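Side-chain contacts in ATP-dependent RNA helicase HrpB (Escherichia coli, PDB 6EUD), which hydrolyses ATP to ADP and phosphate as a DEAH/RHA-type RNA helicase that binds single-stranded RNA: residues S408-G411 / Q412-A415; G418-P421 / R422-A425; S429-N432 / D433-A437. All coordinates share one frame; numbering follows the deposited sequence.

Contact 1. Residues S408-G411 / Q412-A415; sequences SAQG and QKMA
Gln410 bends sharply at its second torsion (chi2 -67°) while Lys413 runs out extended beyond CG, and the two chains cross obliquely so that the lysine ammonium arrives end-on at the glutamine carbonyl. Lys413 NZ donates to Gln410 OE1 at 3.2 Å, close to the line of the C=O bond; the amide nitrogen of the same glutamine makes a weak bond to the backbone of Val428. One turn on from Gln410, Met414 has CG beside its own backbone N (chi1 -62°), which sets that methylene 3.2 Å from Gln410 O. The extended remainder of the chain carries CE back to within 3.9 Å of Gln410 CB. Met414 N also bonds to Gln410 O at 2.9 Å. The Met414 side chain touches Ala424, Ala425 and Val428 as well, so an alanine here would probably leave a gap between Gln410 CB and these residues of helix 421-429. On another flank a water donates both to Ala409 O and, at 3.2 Å, to Gln412 OE1, tying the Gln412 amide end to the first turn. Gln412 N itself bonds to Ser408 O at 3.0 Å. Ser408 OG takes a fairly straight bond from Gly411 N (3.0 Å, 163°) and is also hydrogen-bonded to Gly400 O. A serine N-cap that satisfies an early N-H in this way is typical of a helix N terminus, here that of helix 409-417 following strand 406-407.

Contact 2. Residues G418-P421 / R422-A425; sequences GNDP and RLAA
Arg422, at the start of helix 421-429, sets its CB 3.3 Å from Asp420 OD2, but its guanidinium leads away from that carboxylate. NH2 forms a salt bridge with Asp501 instead, and NE makes a weak bond to Ala498 O. Leu423 offers its backbone N-H to Asp420 OD2: the N to OD2 distance is 3.2 Å with an angle of 158°, and the donor meets the anti side of the oxygen a little out of the carboxylate plane. Asp420 achieves this with CG turned beside its carbonyl carbon (chi1 165°), which swings the carboxylate over the opening turn, where OD2 also lies 3.8 Å from Leu423 CG. This is an aspartate N-cap with proline next in line: Pro421 has no N-H to leave without a partner, and the positive end of the helix dipole would probably stabilise the negative charge. The leucine side chain turns to Phe499 and to Leu446 and Glu447 of helix 433-447. Ala424 closes the first full turn, its N bonding to Asp420 O at 2.8 Å. Its methyl points back towards the loop and packs on Asn419, CB to CB 3.8 Å; Leu417 of helix 409-417 also touches that methyl. Ala425 follows with N to Pro421 O at 2.8 Å and CB only 3.2 Å from that oxygen, while its methyl also meets Leu399.

Contact 3. Residues S429-N432 / D433-A437; sequences SAKN and DDEAA
Asn432 OD1 is gripped by two backbone N-H groups of the turn it caps. The bond from Glu435 N is short and nearly straight (2.9 Å, 170°), although the donor is tilted from the amide plane; that from Asp434 N, 3.0 Å from OD1, is weak. Asn432 does this with CG between its own N and carbonyl carbon (chi1 55°), which folds the amide back over the helix start. Glu435 answers from the third helical position. Its extended chain crosses the asparagine at about a right angle, amide and carboxylate planes 49° apart, and OE1 accepts from Lys431 N at 2.7 Å on its anti side, well out of the carboxylate plane. Because this N-H belongs to the residue preceding Asn432, the pairing resembles a capping box without meeting its definition. Lys431 CB lies 3.5 Å from Glu435 OE1, and the two chains run side by side in the same direction; the other carboxylate oxygen has a long, weak ion pair with Arg565. The Ala430 methyl lies against Glu435 and Ala436, its CB 3.7 Å from Glu435 CB and 4.1 Å from Ala436 CB. Ala436 N completes the turn on Asn432 O at 2.8 Å. The cap thus begins helix 433-447 directly after the bend from helix 421-429, with Ala436 packed on Leu476 and Leu479 of helix 466-479 and Asp434 OD1 accepting from Glu485 N in the following loop.

The three contacts run in series along the chain and neither nest nor cross. Contact 1 starts helix 409-417 directly after strand 406-407. Contact 2 closes the short loop from that helix into helix 421-429, and contact 3 closes the next one, into helix 433-447; the centres of contacts 2 and 3 are about 15 Å apart. Contacts 1 and 2 touch where helices 409-417 and 421-429 pack. Contact 3 stands clear of contact 1, its nearest atoms about 5 Å away. Successive side-chain caps thus start three consecutive helices, probably where, as in DEAH/RHA relatives, a winged-helix domain passes into a helical bundle.

Contact 1. Residues S408-G411 / Q412-A415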
# COMPACT_ATOMS: atom_id res chain seq x y z
N SER A 408 -22.24 2.33 -4.27
CA SER A 408 -23.33 3.10 -4.84
C SER A 408 -24.04 2.29 -5.91
O SER A 408 -23.66 1.16 -6.20
CB SER A 408 -22.82 4.41 -5.43
OG SER A 408 -22.09 4.15 -6.61
N ALA A 409 -25.06 2.88 -6.52
CA ALA A 409 -25.74 2.26 -7.64
C ALA A 409 -24.76 2.02 -8.80
O ALA A 409 -24.77 0.96 -9.43
CB ALA A 409 -26.91 3.12 -8.08
N GLN A 410 -23.92 3.00 -9.09
CA GLN A 410 -22.94 2.85 -10.16
C GLN A 410 -21.85 1.86 -9.76
O GLN A 410 -21.40 1.05 -10.59
CB GLN A 410 -22.36 4.21 -10.53
CG GLN A 410 -23.40 5.17 -11.13
CD GLN A 410 -23.94 4.73 -12.50
OE1 GLN A 410 -24.99 4.09 -12.60
NE2 GLN A 410 -23.25 5.14 -13.56
N GLY A 411 -21.47 1.91 -8.48
CA GLY A 411 -20.51 0.99 -7.91
C GLY A 411 -20.87 -0.48 -8.05
O GLY A 411 -19.99 -1.33 -8.19
N GLN A 412 -22.16 -0.78 -8.01
CA GLN A 412 -22.61 -2.16 -8.16
C GLN A 412 -22.43 -2.61 -9.60
O GLN A 412 -22.03 -3.73 -9.88
CB GLN A 412 -24.06 -2.30 -7.73
CG GLN A 412 -24.28 -2.00 -6.28
CD GLN A 412 -25.72 -2.22 -5.85
OE1 GLN A 412 -26.65 -2.07 -6.65
NE2 GLN A 412 -25.91 -2.58 -4.59
N LYS A 413 -22.70 -1.71 -10.54
CA LYS A 413 -22.49 -2.04 -11.93
C LYS A 413 -21.00 -2.23 -12.19
O LYS A 413 -20.59 -3.14 -12.89
CB LYS A 413 -23.10 -0.97 -12.83
CG LYS A 413 -24.62 -0.87 -12.66
CD LYS A 413 -25.23 0.35 -13.35
CE LYS A 413 -26.64 0.59 -12.83
NZ LYS A 413 -27.22 1.91 -13.23
N MET A 414 -20.17 -1.39 -11.58
CA MET A 414 -18.72 -1.51 -11.77
C MET A 414 -18.24 -2.86 -11.27
O MET A 414 -17.40 -3.50 -11.91
CB MET A 414 -17.97 -0.39 -11.06
CG MET A 414 -18.31 0.97 -11.56
SD MET A 414 -17.53 2.26 -10.58
CE MET A 414 -18.52 3.66 -11.08
N ALA A 415 -18.79 -3.29 -10.14
CA ALA A 415 -18.41 -4.56 -9.54
C ALA A 415 -18.85 -5.74 -10.40
O ALA A 415 -18.16 -6.75 -10.47
CB ALA A 415 -19.00 -4.69 -8.14
O HOH W 1 -27.15 -0.85 -9.61

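Contact 2. Residues G418-P421 / R422-A425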
# COMPACT_ATOMS: atom_id res chain seq x y z
N GLY A 418 -16.33 -6.56 -13.15
CA GLY A 418 -15.22 -7.34 -12.62
C GLY A 418 -13.88 -6.80 -13.05
O GLY A 418 -12.84 -7.37 -12.79
N ASN A 419 -13.94 -5.67 -13.73
CA ASN A 419 -12.83 -5.03 -14.38
C ASN A 419 -11.93 -4.28 -13.40
O ASN A 419 -12.29 -4.12 -12.22
CB ASN A 419 -13.39 -4.03 -15.41
CG ASN A 419 -12.69 -4.11 -16.69
OD1 ASN A 419 -12.12 -5.15 -17.00
ND2 ASN A 419 -12.67 -3.02 -17.43
N ASP A 420 -10.79 -3.76 -13.88
CA ASP A 420 -10.11 -2.75 -13.09
C ASP A 420 -11.10 -1.61 -12.83
O ASP A 420 -11.73 -1.13 -13.77
CB ASP A 420 -8.87 -2.19 -13.77
CG ASP A 420 -8.39 -0.90 -13.11
OD1 ASP A 420 -7.62 -0.96 -12.12
OD2 ASP A 420 -8.80 0.19 -13.55
N PRO A 421 -11.23 -1.18 -11.55
CA PRO A 421 -12.26 -0.20 -11.14
C PRO A 421 -12.28 1.10 -11.94
O PRO A 421 -13.37 1.54 -12.28
CB PRO A 421 -11.90 0.08 -9.68
CG PRO A 421 -11.31 -1.22 -9.22
CD PRO A 421 -10.51 -1.74 -10.39
N ARG A 422 -11.13 1.69 -12.23
CA ARG A 422 -11.09 2.89 -13.06
C ARG A 422 -11.70 2.58 -14.45
O ARG A 422 -12.51 3.34 -14.95
CB ARG A 422 -9.65 3.41 -13.19
CG ARG A 422 -9.04 3.87 -11.85
CD ARG A 422 -7.52 4.23 -11.93
NE ARG A 422 -7.34 5.67 -11.90
CZ ARG A 422 -6.71 6.35 -10.95
NH1 ARG A 422 -6.12 5.74 -9.94
NH2 ARG A 422 -6.66 7.66 -11.05
N LEU A 423 -11.34 1.45 -15.04
CA LEU A 423 -11.88 1.09 -16.34
C LEU A 423 -13.38 0.74 -16.27
O LEU A 423 -14.17 1.08 -17.16
CB LEU A 423 -11.08 -0.06 -16.94
CG LEU A 423 -9.58 0.19 -17.23
CD1 LEU A 423 -8.96 -0.97 -18.03
CD2 LEU A 423 -9.33 1.54 -17.93
N ALA A 424 -13.78 0.05 -15.20
CA ALA A 424 -15.18 -0.29 -14.97
C ALA A 424 -16.02 0.97 -14.82
O ALA A 424 -17.13 1.04 -15.35
CB ALA A 424 -15.33 -1.17 -13.74
N ALA A 425 -15.49 1.94 -14.07
CA ALA A 425 -16.13 3.23 -13.85
C ALA A 425 -16.37 3.94 -15.19
O ALA A 425 -17.45 4.49 -15.44
CB ALA A 425 -15.26 4.10 -12.94

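Contact 3. Residues S429-N432 / D433-A437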
# COMPACT_ATOMS: atom_id res chain seq x y z
N SER A 429 -20.08 4.74 -16.85
CA SER A 429 -20.42 6.16 -17.01
C SER A 429 -20.87 6.51 -18.44
O SER A 429 -21.37 7.61 -18.70
CB SER A 429 -19.23 7.05 -16.60
OG SER A 429 -18.20 7.03 -17.58
N ALA A 430 -20.69 5.58 -19.38
CA ALA A 430 -21.19 5.78 -20.73
C ALA A 430 -22.71 6.00 -20.71
O ALA A 430 -23.44 5.24 -20.09
CB ALA A 430 -20.83 4.58 -21.61
N LYS A 431 -23.17 7.06 -21.37
CA LYS A 431 -24.59 7.45 -21.31
C LYS A 431 -25.41 6.84 -22.43
O LYS A 431 -26.63 6.82 -22.36
CB LYS A 431 -24.73 8.98 -21.37
CG LYS A 431 -24.29 9.70 -20.11
CD LYS A 431 -25.22 9.37 -18.95
CE LYS A 431 -24.86 10.15 -17.69
NZ LYS A 431 -25.84 9.91 -16.58
N ASN A 432 -24.75 6.34 -23.47
CA ASN A 432 -25.42 5.63 -24.55
C ASN A 432 -24.49 4.55 -25.13
O ASN A 432 -23.33 4.42 -24.73
CB ASN A 432 -25.85 6.59 -25.66
CG ASN A 432 -24.69 7.39 -26.17
OD1 ASN A 432 -23.76 6.84 -26.75
ND2 ASN A 432 -24.73 8.70 -25.94
N ASP A 433 -25.02 3.81 -26.09
CA ASP A 433 -24.32 2.65 -26.62
C ASP A 433 -23.10 3.03 -27.46
O ASP A 433 -22.18 2.23 -27.60
CB ASP A 433 -25.30 1.78 -27.41
CG ASP A 433 -26.45 1.27 -26.54
OD1 ASP A 433 -26.37 1.41 -25.29
OD2 ASP A 433 -27.44 0.72 -27.09
N ASP A 434 -23.06 4.25 -27.98
CA ASP A 434 -21.89 4.70 -28.73
C ASP A 434 -20.76 5.06 -27.77
O ASP A 434 -19.60 4.72 -27.99
CB ASP A 434 -22.26 5.89 -29.63
CG ASP A 434 -23.12 5.47 -30.85
OD1 ASP A 434 -23.25 4.26 -31.12
OD2 ASP A 434 -23.66 6.35 -31.55
N GLU A 435 -21.10 5.75 -26.68
CA GLU A 435 -20.15 5.99 -25.60
C GLU A 435 -19.72 4.67 -25.00
O GLU A 435 -18.56 4.51 -24.63
CB GLU A 435 -20.75 6.90 -24.52
CG GLU A 435 -20.83 8.36 -24.93
CD GLU A 435 -21.29 9.29 -23.81
OE1 GLU A 435 -21.53 8.82 -22.67
OE2 GLU A 435 -21.43 10.51 -24.08
N ALA A 436 -20.64 3.72 -24.92
CA ALA A 436 -20.29 2.41 -24.39
C ALA A 436 -19.20 1.73 -25.23
O ALA A 436 -18.16 1.32 -24.69
CB ALA A 436 -21.52 1.52 -24.29
N ALA A 437 -19.44 1.62 -26.55
CA ALA A 437 -18.48 0.98 -27.45
C ALA A 437 -17.12 1.71 -27.42
O ALA A 437 -16.06 1.08 -27.49
CB ALA A 437 -19.02 0.94 -28.87